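PDB 2A0J: PTS system, nitrogen regulatory IIA protein from Neisseria meningitidis, which probably accepts and relays phosphoryl groups, as EIIA proteins of the phosphotransferase system do, and probably takes part in nitrogen regulation. Local coordinates for residues Pro9-Leu15 with Ser137-Arg143; Lys23-Ala29 with Val44-Phe49; Ala79-Thr83 with Leu133-Ser137. One frame throughout, in Å; residues are numbered along the deposited sequence.

Contact 1 (Pro9-Leu15 with Ser137-Arg143); sequences PLSHIVL and SSAEEVR
The first torsions of Ile13 (chi1 -61°) and Leu15 (chi1 -55°) set Ile13 CG1 and Leu15 CG beside their own backbone nitrogens, which sends the long branches of both residues to the helix that starts at Ala139. Ile13 then uses two of its ends. CG2, left anti to the nitrogen, meets Ala139 CB at 3.9 Å, while CD1 reaches past that methyl to Arg143 CG at 3.5 Å, crossing the arginine chain at about a right angle. Leu10 arrives from the 3-10 turn; its CB does not head for the helix, but the end of the side chain closes in and lays CD2 on Ala139 CB at 3.8 Å. Ala139 CB is thus touched by both Leu10 and Ile13. Beyond it, Leu15 and Val142 run antiparallel side by side, with Leu15 CD2 to Val142 CG2 at 3.8 Å, and Leu15 CD1 rests on the main chain where the helix starts, 3.3 Å from Ser137 O.

That start is fixed by a capping box. Ser138, the N-cap, accepts from Glu141 N through OG (3.2 Å), and Glu141 returns the favour by taking Ser138 N on OE1 at 2.6 Å with a nearly straight N-H...O angle of 171°. The serine hydroxyl also donates to OE1, so two donors grip that one oxygen. Arg143 bends at chi3, and its NE is hydrogen-bonded to Leu8 O, just ahead of Pro9. At the surface of the chain, the contact lays helix 139-146 over the edge strand 13-17, with Val142 reaching further in to Phe80 of the neighbouring strand 77-83, and with Glu141 and Val142 resting on Val136 in the link from helix 127-135.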
ATOM      1  N   PRO A   9       6.828  -7.807   5.900  1.00 17.65           N
ATOM      2  CA  PRO A   9       7.733  -7.891   7.047  1.00 16.50           C
ATOM      3  C   PRO A   9       7.785  -6.519   7.720  1.00 19.04           C
ATOM      4  O   PRO A   9       7.334  -5.526   7.153  1.00 21.53           O
ATOM      5  CB  PRO A   9       9.062  -8.274   6.407  1.00  9.98           C
ATOM      6  CG  PRO A   9       8.989  -7.611   5.095  1.00 18.40           C
ATOM      7  CD  PRO A   9       7.585  -7.942   4.646  1.00 14.61           C
ATOM      8  N   LEU A  10       8.329  -6.464   8.928  1.00 25.19           N
ATOM      9  CA  LEU A  10       8.420  -5.207   9.663  1.00 22.36           C
ATOM     10  C   LEU A  10       9.305  -4.201   8.932  1.00 21.45           C
ATOM     11  O   LEU A  10       9.165  -2.992   9.114  1.00 16.10           O
ATOM     12  CB  LEU A  10       8.961  -5.476  11.068  1.00 23.14           C
ATOM     13  CG  LEU A  10       8.082  -6.428  11.890  1.00 23.15           C
ATOM     14  CD1 LEU A  10       8.796  -6.845  13.167  1.00 32.67           C
ATOM     15  CD2 LEU A  10       6.775  -5.740  12.216  1.00 16.33           C
ATOM     16  N   SER A  11      10.214  -4.710   8.102  1.00 22.21           N
ATOM     17  CA  SER A  11      11.120  -3.868   7.323  1.00 20.61           C
ATOM     18  C   SER A  11      10.385  -3.130   6.189  1.00 19.17           C
ATOM     19  O   SER A  11      10.945  -2.228   5.570  1.00 18.84           O
ATOM     20  CB  SER A  11      12.239  -4.721   6.718  1.00 13.33           C
ATOM     21  OG  SER A  11      11.718  -5.589   5.725  1.00 12.06           O
ATOM     22  N   HIS A  12       9.142  -3.529   5.915  1.00 16.08           N
ATOM     23  CA  HIS A  12       8.338  -2.903   4.858  1.00 19.82           C
ATOM     24  C   HIS A  12       7.219  -2.018   5.416  1.00 20.30           C
ATOM     25  O   HIS A  12       6.268  -1.688   4.706  1.00 16.66           O
ATOM     26  CB  HIS A  12       7.720  -3.972   3.948  1.00 14.97           C
ATOM     27  CG  HIS A  12       8.709  -4.670   3.064  1.00 22.19           C
ATOM     28  ND1 HIS A  12       8.362  -5.724   2.247  1.00 26.13           N
ATOM     29  CD2 HIS A  12      10.034  -4.468   2.874  1.00 22.69           C
ATOM     30  CE1 HIS A  12       9.432  -6.143   1.595  1.00 28.34           C
ATOM     31  NE2 HIS A  12      10.460  -5.398   1.958  1.00 19.16           N
ATOM     32  N   ILE A  13       7.349  -1.635   6.684  1.00 17.87           N
ATOM     33  CA  ILE A  13       6.367  -0.799   7.363  1.00 16.93           C
ATOM     34  C   ILE A  13       6.987   0.510   7.846  1.00 18.40           C
ATOM     35  O   ILE A  13       8.038   0.501   8.477  1.00 16.72           O
ATOM     36  CB  ILE A  13       5.775  -1.542   8.566  1.00 17.18           C
ATOM     37  CG1 ILE A  13       5.071  -2.812   8.079  1.00 12.06           C
ATOM     38  CG2 ILE A  13       4.837  -0.623   9.344  1.00 13.30           C
ATOM     39  CD1 ILE A  13       4.597  -3.714   9.188  1.00 19.05           C
ATOM     40  N   VAL A  14       6.334   1.629   7.528  1.00 17.46           N
ATOM     41  CA  VAL A  14       6.788   2.967   7.929  1.00 12.72           C
ATOM     42  C   VAL A  14       5.662   3.571   8.775  1.00 18.80           C
ATOM     43  O   VAL A  14       4.516   3.652   8.326  1.00 22.35           O
ATOM     44  CB  VAL A  14       7.054   3.877   6.692  1.00  4.98           C
ATOM     45  CG1 VAL A  14       7.546   5.249   7.138  1.00 13.70           C
ATOM     46  CG2 VAL A  14       8.077   3.233   5.784  1.00  8.59           C
ATOM     47  N   LEU A  15       5.989   3.998   9.989  1.00 11.72           N
ATOM     48  CA  LEU A  15       4.990   4.538  10.910  1.00 13.58           C
ATOM     49  C   LEU A  15       4.789   6.049  10.952  1.00 17.99           C
ATOM     50  O   LEU A  15       3.714   6.512  11.334  1.00 15.06           O
ATOM     51  CB  LEU A  15       5.308   4.063  12.330  1.00 11.80           C
ATOM     52  CG  LEU A  15       5.440   2.556  12.557  1.00 15.56           C
ATOM     53  CD1 LEU A  15       6.045   2.305  13.930  1.00  4.40           C
ATOM     54  CD2 LEU A  15       4.082   1.885  12.419  1.00 18.98           C
ATOM     55  N   SER A 137       1.494   2.162  18.390  1.00 29.16           N
ATOM     56  CA  SER A 137       2.861   2.671  18.392  1.00 41.28           C
ATOM     57  C   SER A 137       3.903   1.855  17.626  1.00 40.84           C
ATOM     58  O   SER A 137       4.815   2.423  17.024  1.00 38.04           O
ATOM     59  CB  SER A 137       3.335   2.848  19.838  1.00 41.86           C
ATOM     60  OG  SER A 137       2.407   3.612  20.588  1.00 57.88           O
ATOM     61  N   SER A 138       3.773   0.534  17.648  1.00 39.00           N
ATOM     62  CA  SER A 138       4.739  -0.325  16.968  1.00 36.32           C
ATOM     63  C   SER A 138       4.246  -0.886  15.644  1.00 30.10           C
ATOM     64  O   SER A 138       3.039  -0.929  15.377  1.00 34.21           O
ATOM     65  CB  SER A 138       5.143  -1.494  17.875  1.00 35.10           C
ATOM     66  OG  SER A 138       4.087  -2.432  18.006  1.00 27.89           O
ATOM     67  N   ALA A 139       5.202  -1.323  14.827  1.00 28.46           N
ATOM     68  CA  ALA A 139       4.920  -1.911  13.525  1.00 20.19           C
ATOM     69  C   ALA A 139       4.346  -3.309  13.727  1.00 11.93           C
ATOM     70  O   ALA A 139       3.556  -3.784  12.913  1.00 15.48           O
ATOM     71  CB  ALA A 139       6.198  -1.977  12.693  1.00 16.60           C
ATOM     72  N   GLU A 140       4.750  -3.963  14.815  1.00 12.54           N
ATOM     73  CA  GLU A 140       4.254  -5.301  15.128  1.00 16.61           C
ATOM     74  C   GLU A 140       2.738  -5.246  15.326  1.00 20.00           C
ATOM     75  O   GLU A 140       2.016  -6.141  14.887  1.00 20.22           O
ATOM     76  CB  GLU A 140       4.935  -5.871  16.388  1.00 21.70           C
ATOM     77  CG  GLU A 140       5.736  -4.871  17.231  1.00 36.78           C
ATOM     78  CD  GLU A 140       7.134  -4.582  16.687  1.00 34.74           C
ATOM     79  OE1 GLU A 140       7.402  -3.408  16.358  1.00 16.32           O
ATOM     80  OE2 GLU A 140       7.964  -5.526  16.598  1.00 29.31           O
ATOM     81  N   GLU A 141       2.255  -4.195  15.987  1.00 17.11           N
ATOM     82  CA  GLU A 141       0.820  -4.022  16.193  1.00 23.74           C
ATOM     83  C   GLU A 141       0.150  -3.854  14.825  1.00 30.18           C
ATOM     84  O   GLU A 141      -0.933  -4.394  14.578  1.00 32.60           O
ATOM     85  CB  GLU A 141       0.542  -2.788  17.060  1.00 31.03           C
ATOM     86  CG  GLU A 141       0.980  -2.931  18.510  1.00 39.88           C
ATOM     87  CD  GLU A 141       1.048  -1.600  19.238  1.00 46.85           C
ATOM     88  OE1 GLU A 141       1.891  -0.760  18.859  1.00 50.30           O
ATOM     89  OE2 GLU A 141       0.263  -1.392  20.189  1.00 38.26           O
ATOM     90  N   VAL A 142       0.796  -3.098  13.935  1.00 16.22           N
ATOM     91  CA  VAL A 142       0.252  -2.902  12.595  1.00 20.58           C
ATOM     92  C   VAL A 142       0.069  -4.247  11.890  1.00 19.91           C
ATOM     93  O   VAL A 142      -0.979  -4.504  11.295  1.00 13.57           O
ATOM     94  CB  VAL A 142       1.171  -2.011  11.742  1.00 21.28           C
ATOM     95  CG1 VAL A 142       0.699  -1.997  10.299  1.00 13.88           C
ATOM     96  CG2 VAL A 142       1.177  -0.601  12.308  1.00 30.66           C
ATOM     97  N   ARG A 143       1.087  -5.102  11.963  1.00 14.36           N
ATOM     98  CA  ARG A 143       1.016  -6.419  11.336  1.00 23.76           C
ATOM     99  C   ARG A 143      -0.088  -7.258  11.958  1.00 25.55           C
ATOM    100  O   ARG A 143      -0.869  -7.889  11.249  1.00 28.72           O
ATOM    101  CB  ARG A 143       2.345  -7.172  11.476  1.00 32.44           C
ATOM    102  CG  ARG A 143       3.454  -6.690  10.561  1.00 27.14           C
ATOM    103  CD  ARG A 143       4.695  -7.573  10.656  1.00 36.54           C
ATOM    104  NE  ARG A 143       4.502  -8.912  10.099  1.00 20.46           N
ATOM    105  CZ  ARG A 143       4.080  -9.963  10.790  1.00 27.41           C
ATOM    106  NH1 ARG A 143       3.804  -9.848  12.080  1.00 39.88           N
ATOM    107  NH2 ARG A 143       3.934 -11.134  10.184  1.00 28.50           N
TER

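Contact 2 (Lys23-Ala29 with Val44-Phe49)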
ATOM      1  N   LYS A  23       3.003  12.133  -5.334  1.00 22.50           N
ATOM      2  CA  LYS A  23       4.113  11.813  -6.222  1.00 27.18           C
ATOM      3  C   LYS A  23       5.283  11.391  -5.333  1.00 27.65           C
ATOM      4  O   LYS A  23       5.975  10.405  -5.609  1.00 21.54           O
ATOM      5  CB  LYS A  23       4.482  13.060  -7.033  1.00 21.72           C
ATOM      6  CG  LYS A  23       5.781  12.991  -7.811  1.00 21.76           C
ATOM      7  CD  LYS A  23       5.545  12.576  -9.251  1.00 45.14           C
ATOM      8  CE  LYS A  23       6.822  12.690 -10.071  1.00 52.50           C
ATOM      9  NZ  LYS A  23       7.340  14.088 -10.104  1.00 62.71           N
ATOM     10  N   ARG A  24       5.474  12.139  -4.251  1.00 26.23           N
ATOM     11  CA  ARG A  24       6.546  11.885  -3.295  1.00 26.16           C
ATOM     12  C   ARG A  24       6.320  10.523  -2.646  1.00 28.38           C
ATOM     13  O   ARG A  24       7.225   9.691  -2.578  1.00 30.79           O
ATOM     14  CB  ARG A  24       6.547  12.985  -2.229  1.00 28.29           C
ATOM     15  CG  ARG A  24       7.880  13.227  -1.537  1.00 45.71           C
ATOM     16  CD  ARG A  24       8.399  11.986  -0.833  1.00 64.01           C
ATOM     17  NE  ARG A  24       9.664  11.535  -1.407  1.00 82.22           N
ATOM     18  CZ  ARG A  24      10.819  12.181  -1.281  1.00 90.65           C
ATOM     19  NH1 ARG A  24      10.879  13.314  -0.590  1.00 87.05           N
ATOM     20  NH2 ARG A  24      11.914  11.700  -1.855  1.00 98.93           N
ATOM     21  N   LEU A  25       5.099  10.309  -2.171  1.00 22.69           N
ATOM     22  CA  LEU A  25       4.718   9.061  -1.535  1.00 18.40           C
ATOM     23  C   LEU A  25       5.017   7.867  -2.460  1.00 21.76           C
ATOM     24  O   LEU A  25       5.526   6.829  -2.020  1.00 11.06           O
ATOM     25  CB  LEU A  25       3.224   9.122  -1.198  1.00 18.35           C
ATOM     26  CG  LEU A  25       2.546   8.007  -0.399  1.00 27.22           C
ATOM     27  CD1 LEU A  25       3.184   7.874   0.972  1.00 28.90           C
ATOM     28  CD2 LEU A  25       1.066   8.331  -0.259  1.00 32.75           C
ATOM     29  N   PHE A  26       4.704   8.017  -3.745  1.00 17.65           N
ATOM     30  CA  PHE A  26       4.941   6.942  -4.706  1.00 22.98           C
ATOM     31  C   PHE A  26       6.431   6.711  -4.960  1.00 22.50           C
ATOM     32  O   PHE A  26       6.856   5.581  -5.204  1.00 17.24           O
ATOM     33  CB  PHE A  26       4.212   7.226  -6.030  1.00 22.99           C
ATOM     34  CG  PHE A  26       2.795   6.700  -6.074  1.00 18.32           C
ATOM     35  CD1 PHE A  26       1.824   7.190  -5.211  1.00 22.24           C
ATOM     36  CD2 PHE A  26       2.435   5.710  -6.980  1.00 30.03           C
ATOM     37  CE1 PHE A  26       0.516   6.700  -5.249  1.00 18.36           C
ATOM     38  CE2 PHE A  26       1.129   5.214  -7.025  1.00 22.09           C
ATOM     39  CZ  PHE A  26       0.172   5.709  -6.160  1.00 15.31           C
ATOM     40  N   GLU A  27       7.226   7.772  -4.910  1.00 24.58           N
ATOM     41  CA  GLU A  27       8.662   7.616  -5.119  1.00 29.01           C
ATOM     42  C   GLU A  27       9.258   6.804  -3.981  1.00 23.21           C
ATOM     43  O   GLU A  27      10.052   5.897  -4.207  1.00 25.47           O
ATOM     44  CB  GLU A  27       9.346   8.977  -5.208  1.00 38.16           C
ATOM     45  CG  GLU A  27       9.147   9.662  -6.548  1.00 47.31           C
ATOM     46  CD  GLU A  27       9.787  11.029  -6.603  1.00 55.85           C
ATOM     47  OE1 GLU A  27       9.789  11.634  -7.694  1.00 77.12           O
ATOM     48  OE2 GLU A  27      10.285  11.501  -5.559  1.00 47.89           O
ATOM     49  N   GLU A  28       8.856   7.126  -2.758  1.00 22.33           N
ATOM     50  CA  GLU A  28       9.337   6.416  -1.587  1.00 25.21           C
ATOM     51  C   GLU A  28       8.925   4.940  -1.620  1.00 25.65           C
ATOM     52  O   GLU A  28       9.630   4.078  -1.088  1.00 21.78           O
ATOM     53  CB  GLU A  28       8.791   7.077  -0.320  1.00 34.70           C
ATOM     54  CG  GLU A  28       9.876   7.509   0.658  1.00 56.34           C
ATOM     55  CD  GLU A  28      10.712   6.344   1.158  1.00 59.02           C
ATOM     56  OE1 GLU A  28      10.174   5.485   1.888  1.00 57.09           O
ATOM     57  OE2 GLU A  28      11.911   6.288   0.817  1.00 66.62           O
ATOM     58  N   ALA A  29       7.783   4.649  -2.240  1.00 24.58           N
ATOM     59  CA  ALA A  29       7.300   3.275  -2.334  1.00 26.70           C
ATOM     60  C   ALA A  29       8.205   2.471  -3.263  1.00 27.31           C
ATOM     61  O   ALA A  29       8.562   1.333  -2.955  1.00 28.48           O
ATOM     62  CB  ALA A  29       5.865   3.252  -2.843  1.00 27.27           C
ATOM     63  N   VAL A  44       9.454   0.257 -10.496  1.00 13.65           N
ATOM     64  CA  VAL A  44       8.418  -0.011  -9.507  1.00 14.48           C
ATOM     65  C   VAL A  44       7.476   1.195  -9.471  1.00 17.84           C
ATOM     66  O   VAL A  44       6.265   1.050  -9.352  1.00 23.97           O
ATOM     67  CB  VAL A  44       9.046  -0.235  -8.117  1.00 20.15           C
ATOM     68  CG1 VAL A  44       7.980  -0.125  -7.021  1.00 17.31           C
ATOM     69  CG2 VAL A  44       9.726  -1.607  -8.082  1.00 10.15           C
ATOM     70  N   PHE A  45       8.055   2.383  -9.586  1.00 20.65           N
ATOM     71  CA  PHE A  45       7.304   3.626  -9.591  1.00 20.69           C
ATOM     72  C   PHE A  45       6.345   3.682 -10.783  1.00 23.92           C
ATOM     73  O   PHE A  45       5.151   3.922 -10.621  1.00 23.47           O
ATOM     74  CB  PHE A  45       8.261   4.816  -9.664  1.00 17.17           C
ATOM     75  CG  PHE A  45       7.566   6.144  -9.737  1.00 24.48           C
ATOM     76  CD1 PHE A  45       7.124   6.778  -8.582  1.00 29.94           C
ATOM     77  CD2 PHE A  45       7.322   6.750 -10.963  1.00 21.29           C
ATOM     78  CE1 PHE A  45       6.448   7.993  -8.650  1.00 23.76           C
ATOM     79  CE2 PHE A  45       6.647   7.966 -11.042  1.00 26.69           C
ATOM     80  CZ  PHE A  45       6.210   8.587  -9.884  1.00 24.11           C
ATOM     81  N   GLU A  46       6.877   3.469 -11.982  1.00 26.61           N
ATOM     82  CA  GLU A  46       6.065   3.512 -13.190  1.00 25.63           C
ATOM     83  C   GLU A  46       4.916   2.515 -13.135  1.00 22.13           C
ATOM     84  O   GLU A  46       3.812   2.779 -13.601  1.00 16.69           O
ATOM     85  CB  GLU A  46       6.933   3.226 -14.416  1.00 32.74           C
ATOM     86  CG  GLU A  46       6.828   4.297 -15.495  1.00 50.06           C
ATOM     87  CD  GLU A  46       7.176   5.682 -14.974  1.00 50.87           C
ATOM     88  OE1 GLU A  46       8.307   5.869 -14.479  1.00 48.79           O
ATOM     89  OE2 GLU A  46       6.319   6.585 -15.058  1.00 48.53           O
ATOM     90  N   CYS A  47       5.189   1.359 -12.557  1.00 16.00           N
ATOM     91  CA  CYS A  47       4.191   0.324 -12.450  1.00 16.62           C
ATOM     92  C   CYS A  47       3.005   0.766 -11.579  1.00 17.92           C
ATOM     93  O   CYS A  47       1.848   0.548 -11.938  1.00 14.79           O
ATOM     94  CB  CYS A  47       4.844  -0.936 -11.887  1.00 16.75           C
ATOM     95  SG  CYS A  47       3.795  -2.360 -11.947  1.00 45.30           S
ATOM     96  N   LEU A  48       3.290   1.386 -10.440  1.00  9.88           N
ATOM     97  CA  LEU A  48       2.231   1.854  -9.546  1.00 14.39           C
ATOM     98  C   LEU A  48       1.473   3.039 -10.146  1.00 17.72           C
ATOM     99  O   LEU A  48       0.251   3.141 -10.005  1.00 16.79           O
ATOM    100  CB  LEU A  48       2.823   2.269  -8.199  1.00 11.77           C
ATOM    101  CG  LEU A  48       3.739   1.254  -7.500  1.00 17.00           C
ATOM    102  CD1 LEU A  48       4.292   1.885  -6.228  1.00  5.35           C
ATOM    103  CD2 LEU A  48       2.980  -0.051  -7.199  1.00  7.15           C
ATOM    104  N   PHE A  49       2.211   3.924 -10.818  1.00 24.14           N
ATOM    105  CA  PHE A  49       1.649   5.122 -11.439  1.00 24.28           C
ATOM    106  C   PHE A  49       0.882   4.832 -12.733  1.00 24.02           C
ATOM    107  O   PHE A  49      -0.003   5.596 -13.127  1.00 24.87           O
ATOM    108  CB  PHE A  49       2.765   6.141 -11.711  1.00 33.18           C
ATOM    109  CG  PHE A  49       2.466   7.534 -11.193  1.00 55.69           C
ATOM    110  CD1 PHE A  49       2.152   7.746  -9.849  1.00 48.17           C
ATOM    111  CD2 PHE A  49       2.530   8.639 -12.043  1.00 58.75           C
ATOM    112  CE1 PHE A  49       1.909   9.037  -9.360  1.00 25.65           C
ATOM    113  CE2 PHE A  49       2.288   9.930 -11.561  1.00 41.59           C
ATOM    114  CZ  PHE A  49       1.978  10.125 -10.218  1.00 31.02           C
TER
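The segments 23-29 and 44-49, from helices 22-33 and 41-52, run well off antiparallel, at 131° between their N-to-C directions with axes 8.9 Å apart at closest approach, and come together most tightly in backbone at Glu27 and Phe45. Three phenylalanines make the heart of the interface. Phe26 CB heads toward the opposite helix, and the ring offers one face to Phe49, whose edge comes down on it: a T-shaped pair with centroids 5.3 Å apart and planes at 72°. The nearest atoms of the two rings are Phe26 CD2 and Phe49 CD1, at 3.5 Å. One side of the Phe26 ring, CD2 and CE2, lies against Leu48, with CE2 3.6 Å from Leu48 CB.

Phe45 swings its ring back to helix 23-29 because CG stands anti to the backbone nitrogen (chi1 177°). It comes in edge first, with Glu27 N and Lys23 O near the plane of the ring, and its CE1 meets Phe26 CB at 3.5 Å. Its CZ also stands over the centre of the Phe49 ring, so Phe49 gives an edge to one aromatic neighbour and a face to the other. Toward solvent, the Lys23 chain crosses the CZ end of Phe45 at about a right angle, CD lying 4.1 Å from Phe45 CZ, and Glu27 CG sits above the ring plane near CE1. On the buried side Ala29 CB packs on Leu48 CD1 at 4.0 Å, a small residue against a large one.

Inward, Leu25 lies on Ile100 and Leu48 on Ile102, while Phe26 also meets Pro66. The arrangement is a helical hairpin covering one face of the mixed sheet in an alpha/beta fold, and Pro66 belongs to strand 63-70, which holds the end of the type-2 EIIA histidine signature and so probably the phosphorylated histidine.

Contact 3 (Ala79-Thr83 with Leu133-Ser137)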
ATOM      1  N   ALA A  79       3.861  -3.220   1.177  1.00 17.96           N
ATOM      2  CA  ALA A  79       4.388  -2.311   2.186  1.00 16.54           C
ATOM      3  C   ALA A  79       3.227  -1.548   2.795  1.00 18.26           C
ATOM      4  O   ALA A  79       2.136  -1.500   2.223  1.00 17.86           O
ATOM      5  CB  ALA A  79       5.378  -1.336   1.561  1.00  3.93           C
ATOM      6  N   PHE A  80       3.458  -0.957   3.962  1.00 14.89           N
ATOM      7  CA  PHE A  80       2.416  -0.184   4.613  1.00 19.92           C
ATOM      8  C   PHE A  80       3.004   1.137   5.085  1.00 18.05           C
ATOM      9  O   PHE A  80       4.092   1.161   5.664  1.00 12.54           O
ATOM     10  CB  PHE A  80       1.837  -0.948   5.805  1.00 18.68           C
ATOM     11  CG  PHE A  80       0.650  -0.276   6.421  1.00 23.16           C
ATOM     12  CD1 PHE A  80      -0.593  -0.328   5.794  1.00 22.78           C
ATOM     13  CD2 PHE A  80       0.782   0.461   7.595  1.00 19.65           C
ATOM     14  CE1 PHE A  80      -1.692   0.349   6.325  1.00 19.38           C
ATOM     15  CE2 PHE A  80      -0.313   1.143   8.135  1.00 18.50           C
ATOM     16  CZ  PHE A  80      -1.554   1.086   7.495  1.00  8.35           C
ATOM     17  N   ILE A  81       2.284   2.229   4.834  1.00 21.06           N
ATOM     18  CA  ILE A  81       2.736   3.560   5.233  1.00 22.50           C
ATOM     19  C   ILE A  81       1.707   4.370   6.012  1.00 23.75           C
ATOM     20  O   ILE A  81       0.549   4.475   5.609  1.00 21.68           O
ATOM     21  CB  ILE A  81       3.129   4.417   4.020  1.00 22.00           C
ATOM     22  CG1 ILE A  81       4.259   3.748   3.242  1.00 16.47           C
ATOM     23  CG2 ILE A  81       3.534   5.811   4.494  1.00  9.66           C
ATOM     24  CD1 ILE A  81       4.751   4.572   2.055  1.00  9.65           C
ATOM     25  N   ARG A  82       2.155   4.949   7.124  1.00 26.07           N
ATOM     26  CA  ARG A  82       1.325   5.801   7.977  1.00 24.25           C
ATOM     27  C   ARG A  82       1.972   7.181   7.881  1.00 21.97           C
ATOM     28  O   ARG A  82       3.108   7.377   8.322  1.00 15.17           O
ATOM     29  CB  ARG A  82       1.354   5.316   9.431  1.00 16.33           C
ATOM     30  CG  ARG A  82      -0.016   5.180  10.089  1.00 21.75           C
ATOM     31  CD  ARG A  82      -0.204   6.157  11.230  1.00 13.76           C
ATOM     32  NE  ARG A  82       0.853   6.033  12.235  1.00 33.10           N
ATOM     33  CZ  ARG A  82       0.845   5.174  13.247  1.00 10.29           C
ATOM     34  NH1 ARG A  82      -0.169   4.345  13.419  1.00 34.91           N
ATOM     35  NH2 ARG A  82       1.858   5.150  14.091  1.00 21.40           N
ATOM     36  N   THR A  83       1.251   8.125   7.282  1.00 13.32           N
ATOM     37  CA  THR A  83       1.757   9.478   7.092  1.00  5.13           C
ATOM     38  C   THR A  83       1.643  10.345   8.350  1.00 10.95           C
ATOM     39  O   THR A  83       0.725  10.181   9.150  1.00 13.34           O
ATOM     40  CB  THR A  83       1.018  10.167   5.911  1.00 16.62           C
ATOM     41  OG1 THR A  83      -0.400  10.137   6.141  1.00 25.52           O
ATOM     42  CG2 THR A  83       1.323   9.437   4.589  1.00  9.92           C
ATOM     43  N   LEU A 133      -5.139   1.460  13.491  1.00 20.30           N
ATOM     44  CA  LEU A 133      -4.002   1.682  12.602  1.00 19.07           C
ATOM     45  C   LEU A 133      -3.481   3.110  12.707  1.00 25.06           C
ATOM     46  O   LEU A 133      -2.332   3.383  12.357  1.00 26.84           O
ATOM     47  CB  LEU A 133      -4.381   1.357  11.149  1.00  7.15           C
ATOM     48  CG  LEU A 133      -4.535  -0.145  10.863  1.00 11.20           C
ATOM     49  CD1 LEU A 133      -5.258  -0.366   9.558  1.00  8.16           C
ATOM     50  CD2 LEU A 133      -3.167  -0.808  10.834  1.00 16.29           C
ATOM     51  N   MET A 134      -4.322   4.018  13.196  1.00 16.27           N
ATOM     52  CA  MET A 134      -3.920   5.409  13.358  1.00 13.69           C
ATOM     53  C   MET A 134      -3.290   5.706  14.723  1.00 12.63           C
ATOM     54  O   MET A 134      -2.674   6.760  14.893  1.00 13.24           O
ATOM     55  CB  MET A 134      -5.118   6.355  13.162  1.00 22.62           C
ATOM     56  CG  MET A 134      -5.575   6.532  11.723  1.00 25.91           C
ATOM     57  SD  MET A 134      -4.290   7.122  10.604  1.00 24.48           S
ATOM     58  CE  MET A 134      -4.243   8.829  11.004  1.00 19.32           C
ATOM     59  N   THR A 135      -3.433   4.800  15.690  1.00  7.45           N
ATOM     60  CA  THR A 135      -2.873   5.056  17.022  1.00 23.61           C
ATOM     61  C   THR A 135      -1.767   4.129  17.530  1.00 24.19           C
ATOM     62  O   THR A 135      -0.896   4.572  18.278  1.00 26.42           O
ATOM     63  CB  THR A 135      -3.987   5.107  18.107  1.00 27.37           C
ATOM     64  OG1 THR A 135      -4.662   3.843  18.183  1.00 29.31           O
ATOM     65  CG2 THR A 135      -4.996   6.206  17.776  1.00 24.03           C
ATOM     66  N   VAL A 136      -1.792   2.860  17.131  1.00 23.37           N
ATOM     67  CA  VAL A 136      -0.780   1.906  17.579  1.00 24.27           C
ATOM     68  C   VAL A 136       0.634   2.462  17.421  1.00 27.09           C
ATOM     69  O   VAL A 136       0.939   3.146  16.447  1.00 29.27           O
ATOM     70  CB  VAL A 136      -0.912   0.556  16.837  1.00 25.80           C
ATOM     71  CG1 VAL A 136      -2.258  -0.064  17.162  1.00 25.77           C
ATOM     72  CG2 VAL A 136      -0.763   0.754  15.333  1.00 24.93           C
ATOM     73  N   SER A 137       1.494   2.162  18.390  1.00 29.16           N
ATOM     74  CA  SER A 137       2.861   2.671  18.392  1.00 41.28           C
ATOM     75  C   SER A 137       3.903   1.855  17.626  1.00 40.84           C
ATOM     76  O   SER A 137       4.815   2.423  17.024  1.00 38.04           O
ATOM     77  CB  SER A 137       3.335   2.848  19.838  1.00 41.86           C
ATOM     78  OG  SER A 137       2.407   3.612  20.588  1.00 57.88           O
TER
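Leu133 O and Val136 O both lie at the edge of the Arg82 guanidinium, close to its plane, while Met134 O sits over one of its faces. The other flat group, the Phe80 ring, is touched by Leu133 CD2, which comes in obliquely at 4.2 Å from CZ. Arg82 NH1 donates to Leu133 O at 2.6 Å, a short bond but a bent one (139° at the hydrogen), and the donor stands above the carbonyl plane instead of on a lone pair. NH2 reaches Val136 O at 3.2 Å and does so nearly end-on to the carbonyl, the C=O...N angle being 174°. A weak bond from NH1 to the same oxygen, at 3.4 Å, makes a fork there.

Strand 77-83 is an inner strand of the mixed sheet, and here the sheet meets the last turn of helix 127-135 and the link to helix 139-146. The arginine thus gathers main-chain oxygens released where the helical bonding gives out; the negative end of the helix probably favours the positive group. Bends at chi2 and chi3 curl the Arg82 chain so that CG and CD pass beside Leu133 O before the guanidinium turns across to Val136. Its remaining NE goes to Leu15 O, so rotation about the end of the side chain is restrained from a third direction. Met134 SD is 4.2 Å from Arg82 CD, and Val136 CG2 approaches NH1 from the linker. Leu133, Met134 and Arg82 also share Leu99 of strand 97-106 as a neighbour.

Contacts 1 and 3 lie on the same side of the sheet, packing helices 139-146 and 127-135 on neighbouring strands: their centres are about 7 Å apart, they share Ser137, and their strands pair directly, with Val14 N to Phe80 O at 3.0 Å and Val14 O to Arg82 N at 2.9 Å. Contact 2 covers the other face of the sheet, its centre about 20 Å from the centre of contact 1 and 19 Å from that of contact 3. It still meets contact 3 where Leu25 CD1 packs on Ile81 CD1 at 3.8 Å. Contact 2 is also where Cys47 touches His70 of strand 63-70, which probably bears the phosphorylated histidine.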